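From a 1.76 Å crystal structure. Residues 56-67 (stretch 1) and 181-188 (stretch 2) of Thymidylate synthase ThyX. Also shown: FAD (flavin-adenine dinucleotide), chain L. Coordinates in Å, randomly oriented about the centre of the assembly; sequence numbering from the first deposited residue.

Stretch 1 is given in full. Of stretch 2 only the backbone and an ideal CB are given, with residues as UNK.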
# COMPACT_ATOMS: atom_id res chain seq x y z
N LEU B 56 -17.26 7.50 13.84
CA LEU B 56 -16.02 6.98 13.21
C LEU B 56 -15.19 8.09 12.66
O LEU B 56 -13.95 7.96 12.65
CB LEU B 56 -16.37 6.05 11.99
CG LEU B 56 -17.23 4.84 12.39
CD1 LEU B 56 -17.89 4.22 11.17
CD2 LEU B 56 -16.45 3.79 13.19
N MET B 57 -15.80 9.15 12.12
CA MET B 57 -15.06 10.23 11.43
C MET B 57 -14.26 10.92 12.46
O MET B 57 -13.08 11.24 12.22
CB MET B 57 -16.06 11.21 10.75
CG MET B 57 -15.59 12.31 9.74
SD MET B 57 -14.71 11.62 8.34
CE MET B 57 -16.13 10.83 7.44
N ARG B 58 -14.84 11.17 13.64
CA ARG B 58 -14.07 11.98 14.60
C ARG B 58 -13.03 11.19 15.39
O ARG B 58 -12.04 11.77 15.86
CB ARG B 58 -14.99 12.84 15.44
CG ARG B 58 -15.49 12.15 16.63
CD ARG B 58 -16.48 13.08 17.44
NE ARG B 58 -16.94 12.27 18.57
CZ ARG B 58 -18.10 11.62 18.65
NH1 ARG B 58 -18.34 10.88 19.74
NH2 ARG B 58 -19.04 11.72 17.68
N SER B 59 -13.21 9.88 15.45
CA SER B 59 -12.33 8.95 16.08
C SER B 59 -11.26 8.44 15.07
O SER B 59 -10.42 7.64 15.46
CB SER B 59 -13.07 7.73 16.60
OG SER B 59 -13.99 8.16 17.56
N ARG B 60 -11.28 8.97 13.84
CA ARG B 60 -10.36 8.50 12.74
C ARG B 60 -10.38 6.98 12.65
O ARG B 60 -9.30 6.31 12.43
CB ARG B 60 -8.91 8.97 13.00
CG ARG B 60 -8.78 10.47 12.99
CD ARG B 60 -7.25 10.84 12.96
NE ARG B 60 -6.64 10.26 14.17
CZ ARG B 60 -5.33 10.42 14.42
NH1 ARG B 60 -4.79 9.90 15.53
NH2 ARG B 60 -4.60 11.05 13.48
N HIS B 61 -11.58 6.39 12.80
CA HIS B 61 -11.69 4.95 12.56
C HIS B 61 -12.10 4.86 11.07
O HIS B 61 -13.28 4.71 10.70
CB HIS B 61 -12.61 4.21 13.61
CG HIS B 61 -12.71 2.70 13.44
ND1 HIS B 61 -11.69 1.92 12.89
CD2 HIS B 61 -13.66 1.80 13.85
CE1 HIS B 61 -12.04 0.64 12.89
NE2 HIS B 61 -13.23 0.53 13.46
N GLY B 62 -11.09 4.97 10.19
CA GLY B 62 -11.28 5.04 8.74
C GLY B 62 -11.48 3.72 8.02
O GLY B 62 -11.99 3.72 6.94
N SER B 63 -11.03 2.62 8.62
CA SER B 63 -11.04 1.34 7.99
C SER B 63 -12.44 0.93 7.45
O SER B 63 -12.58 0.44 6.33
CB SER B 63 -10.53 0.35 9.04
OG SER B 63 -10.45 -0.77 8.33
N PRO B 64 -13.52 1.13 8.23
CA PRO B 64 -14.83 0.88 7.72
C PRO B 64 -15.20 1.60 6.45
O PRO B 64 -16.02 1.08 5.69
CB PRO B 64 -15.80 1.33 8.86
CG PRO B 64 -14.96 1.10 10.12
CD PRO B 64 -13.58 1.61 9.64
N PHE B 65 -14.60 2.77 6.17
CA PHE B 65 -14.92 3.45 4.94
C PHE B 65 -14.24 2.87 3.70
O PHE B 65 -14.38 3.36 2.57
CB PHE B 65 -14.49 4.91 5.09
CG PHE B 65 -15.30 5.65 6.20
CD1 PHE B 65 -16.57 6.19 5.90
CD2 PHE B 65 -14.79 5.79 7.47
CE1 PHE B 65 -17.31 6.82 6.88
CE2 PHE B 65 -15.61 6.41 8.50
CZ PHE B 65 -16.84 6.98 8.14
N GLU B 66 -13.47 1.80 3.85
CA GLU B 66 -12.78 1.19 2.67
C GLU B 66 -13.62 0.11 2.01
O GLU B 66 -13.17 -0.40 0.93
CB GLU B 66 -11.45 0.52 3.13
CG GLU B 66 -10.47 1.55 3.65
CD GLU B 66 -9.14 0.90 4.18
OE1 GLU B 66 -8.92 -0.32 3.92
OE2 GLU B 66 -8.38 1.62 4.82
N HIS B 67 -14.74 -0.28 2.62
CA HIS B 67 -15.44 -1.48 2.09
C HIS B 67 -16.44 -1.05 1.02
O HIS B 67 -17.65 -1.22 1.14
CB HIS B 67 -16.10 -2.27 3.25
CG HIS B 67 -15.05 -2.79 4.17
ND1 HIS B 67 -14.51 -4.06 4.06
CD2 HIS B 67 -14.38 -2.19 5.17
CE1 HIS B 67 -13.55 -4.23 4.95
NE2 HIS B 67 -13.45 -3.12 5.65
N UNK B 181 -11.29 4.04 -6.49
CA UNK B 181 -10.90 4.35 -5.08
C UNK B 181 -12.01 3.81 -4.22
O UNK B 181 -13.11 3.54 -4.73
CB UNK B 181 -10.69 5.85 -4.83
N UNK B 182 -11.68 3.54 -2.98
CA UNK B 182 -12.73 3.41 -1.96
C UNK B 182 -12.95 4.80 -1.31
O UNK B 182 -12.17 5.76 -1.56
CB UNK B 182 -12.35 2.36 -0.91
N UNK B 183 -13.99 4.92 -0.47
CA UNK B 183 -14.32 6.26 0.02
C UNK B 183 -13.23 6.81 0.96
O UNK B 183 -13.03 8.04 1.03
CB UNK B 183 -15.67 6.23 0.74
N UNK B 184 -12.49 5.94 1.68
CA UNK B 184 -11.40 6.42 2.56
C UNK B 184 -10.30 7.03 1.69
O UNK B 184 -9.78 8.14 2.01
CB UNK B 184 -10.84 5.29 3.42
N UNK B 185 -9.95 6.36 0.61
CA UNK B 185 -8.91 6.86 -0.29
C UNK B 185 -9.41 8.13 -0.97
O UNK B 185 -8.62 9.03 -1.19
CB UNK B 185 -8.52 5.80 -1.33
N UNK B 186 -10.67 8.20 -1.34
CA UNK B 186 -11.22 9.41 -1.94
C UNK B 186 -11.15 10.55 -0.90
O UNK B 186 -10.72 11.67 -1.32
CB UNK B 186 -12.66 9.18 -2.41
N UNK B 187 -11.51 10.31 0.35
CA UNK B 187 -11.44 11.42 1.35
C UNK B 187 -10.01 11.89 1.54
O UNK B 187 -9.78 13.12 1.68
CB UNK B 187 -12.01 10.98 2.70
N UNK B 188 -9.06 10.98 1.51
CA UNK B 188 -7.63 11.44 1.71
C UNK B 188 -7.22 12.27 0.51
O UNK B 188 -6.58 13.34 0.66
CB UNK B 188 -6.67 10.26 1.88
PA FAD L . -2.30 1.65 7.78
O1A FAD L . -0.94 1.77 8.06
O2A FAD L . -2.76 0.34 7.32
O5B FAD L . -2.57 2.70 6.58
C5B FAD L . -2.07 3.94 6.70
C4B FAD L . -2.99 4.98 5.91
O4B FAD L . -2.72 4.54 4.55
C3B FAD L . -4.49 4.84 6.09
O3B FAD L . -4.77 5.73 7.18
C2B FAD L . -5.04 5.38 4.79
O2B FAD L . -4.92 6.84 4.70
C1B FAD L . -4.05 4.70 3.85
N9A FAD L . -4.47 3.36 3.37
C8A FAD L . -3.74 2.20 3.44
N7A FAD L . -4.44 1.23 2.75
C5A FAD L . -5.60 1.77 2.28
C6A FAD L . -6.65 1.24 1.56
N6A FAD L . -6.66 -0.02 1.11
N1A FAD L . -7.68 2.08 1.22
C2A FAD L . -7.65 3.36 1.58
N3A FAD L . -6.60 3.91 2.28
C4A FAD L . -5.58 3.12 2.67
N1 FAD L . -9.82 -2.72 13.66
C2 FAD L . -10.81 -3.58 13.55
O2 FAD L . -10.81 -4.44 12.65
N3 FAD L . -11.92 -3.53 14.41
C4 FAD L . -12.03 -2.56 15.37
O4 FAD L . -13.04 -2.53 16.12
C4X FAD L . -10.97 -1.61 15.51
N5 FAD L . -11.05 -0.63 16.46
C5X FAD L . -9.91 0.17 16.67
C6 FAD L . -9.86 1.09 17.78
C7 FAD L . -8.67 1.83 17.95
C7M FAD L . -8.70 2.84 19.17
C8 FAD L . -7.53 1.71 17.13
C8M FAD L . -6.21 2.52 17.22
C9 FAD L . -7.60 0.80 16.07
C9A FAD L . -8.77 0.07 15.84
N10 FAD L . -8.78 -0.89 14.79
C10 FAD L . -9.86 -1.70 14.66
C1' FAD L . -7.66 -1.01 13.82
C2' FAD L . -7.88 0.14 12.74
O2' FAD L . -9.10 -0.03 11.96
C3' FAD L . -6.72 0.11 11.74
O3' FAD L . -6.62 -1.19 11.18
C4' FAD L . -5.36 0.47 12.41
O4' FAD L . -5.56 1.58 13.27
C5' FAD L . -4.33 0.86 11.38
O5' FAD L . -4.74 2.19 10.86
P FAD L . -4.62 2.50 9.29
O1P FAD L . -5.45 1.62 8.48
O2P FAD L . -5.05 3.96 9.23
O3P FAD L . -3.07 2.31 9.02

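Position 181 has an extended backbone, and its ideal CB has nothing of stretch 1 within 5.5 Å, so most residues tolerant of an extended backbone would suit. The deposited residue is Cys181, which makes no contact with stretch 1.

Position 182 directly precedes a helix. The first amides of a helix lack intrahelical acceptors, which favours Ser, Thr, Asp or Asn here. Its CB points toward stretch 1, 3.4 Å from Glu66 O, and the adenine of FAD lies nearby with N1A available as an acceptor. A cap that can also donate suits best. The residue is Asn182: OD1 accepts from the N of position 185 at 2.9 Å, the capping bond, while ND2 donates to FAD N1A at 2.9 Å, almost linearly. A water donates to Glu66 O (2.7 Å) and weakly accepts from Asn182 ND2 (3.3 Å), bridging the two stretches.

At position 183, in the first turn, CB points sideways and its ideal position lies 3.6 Å from Phe65 O. A small residue such as Ala, Ser or Gly fits simply. It is Ala183, whose methyl packs beside that carbonyl.

Position 184 faces stretch 1 squarely. Its ideal CB is 3.8 Å from Glu66 CG and 4.0 Å from both Gly62 O and Phe65 CB, and its N gives Phe65 O a weak hydrogen bond (3.3 Å). Beyond lie the Glu66 carboxylate and one FAD phosphate, all acceptors, so a long cation, Lys or Arg, is indicated; several separated acceptors favour Arg. Arg184 extends with chi1 to chi3 all t. NH2 forms a salt bridge with Glu66 OE2 (2.8 Å) and also donates to FAD O1P (3.1 Å), while NH1 donates to FAD O2P (2.8 Å). Gly62 CA and Ser63 N lie over one guanidinium face. An ideal CB on Gly62 would sit 2.2 Å from Arg184 NE, a clash.

Positions 185 and 186 are helical and their CBs find nothing of stretch 1 within 5.5 Å; helix-compatible residues suffice. They are Ala185, whose N receives the cap, and Leu186.

Position 187 points toward stretch 1, but its ideal CB stops short of contact. Phe65 and Met57 offer an apolar surface farther out, calling for a long apolar chain such as Met or perhaps Leu. Met187 spans the gap: its CE lies 3.8 Å from Phe65 CG, and its SD 3.7 Å from Met57 CE.

Position 188 is helical and beyond reach of stretch 1; any helix-compatible residue would do, and a polar one could sit near the FAD ribose. His188 brings ND1 to 3.9 Å from FAD O2B.

Stretch 2 181-188: CNARALMH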
# COMPACT_ATOMS: atom_id res chain seq x y z
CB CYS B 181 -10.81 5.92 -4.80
SG CYS B 181 -12.24 6.76 -5.31
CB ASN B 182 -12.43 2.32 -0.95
CG ASN B 182 -11.13 2.58 -0.17
OD1 ASN B 182 -10.96 3.67 0.39
ND2 ASN B 182 -10.17 1.58 -0.16
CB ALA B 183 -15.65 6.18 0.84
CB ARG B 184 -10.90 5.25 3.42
CG ARG B 184 -10.07 5.87 4.62
CD ARG B 184 -9.24 4.72 5.25
NE ARG B 184 -8.70 5.25 6.52
CZ ARG B 184 -7.98 4.44 7.35
NH1 ARG B 184 -7.55 4.95 8.56
NH2 ARG B 184 -7.73 3.17 7.00
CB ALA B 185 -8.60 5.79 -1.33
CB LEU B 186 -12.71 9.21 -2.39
CG LEU B 186 -13.30 10.47 -3.07
CD1 LEU B 186 -12.51 10.92 -4.31
CD2 LEU B 186 -14.72 10.10 -3.45
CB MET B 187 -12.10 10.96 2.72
CG MET B 187 -13.62 11.02 2.58
SD MET B 187 -14.34 10.60 4.18
CE MET B 187 -14.21 8.75 4.26
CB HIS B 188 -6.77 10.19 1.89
CG HIS B 188 -5.35 10.52 2.25
ND1 HIS B 188 -4.91 10.55 3.55
CD2 HIS B 188 -4.29 10.85 1.47
CE1 HIS B 188 -3.62 10.87 3.57
NE2 HIS B 188 -3.24 11.13 2.33
O HOH W 1 -11.23 -1.56 -0.48
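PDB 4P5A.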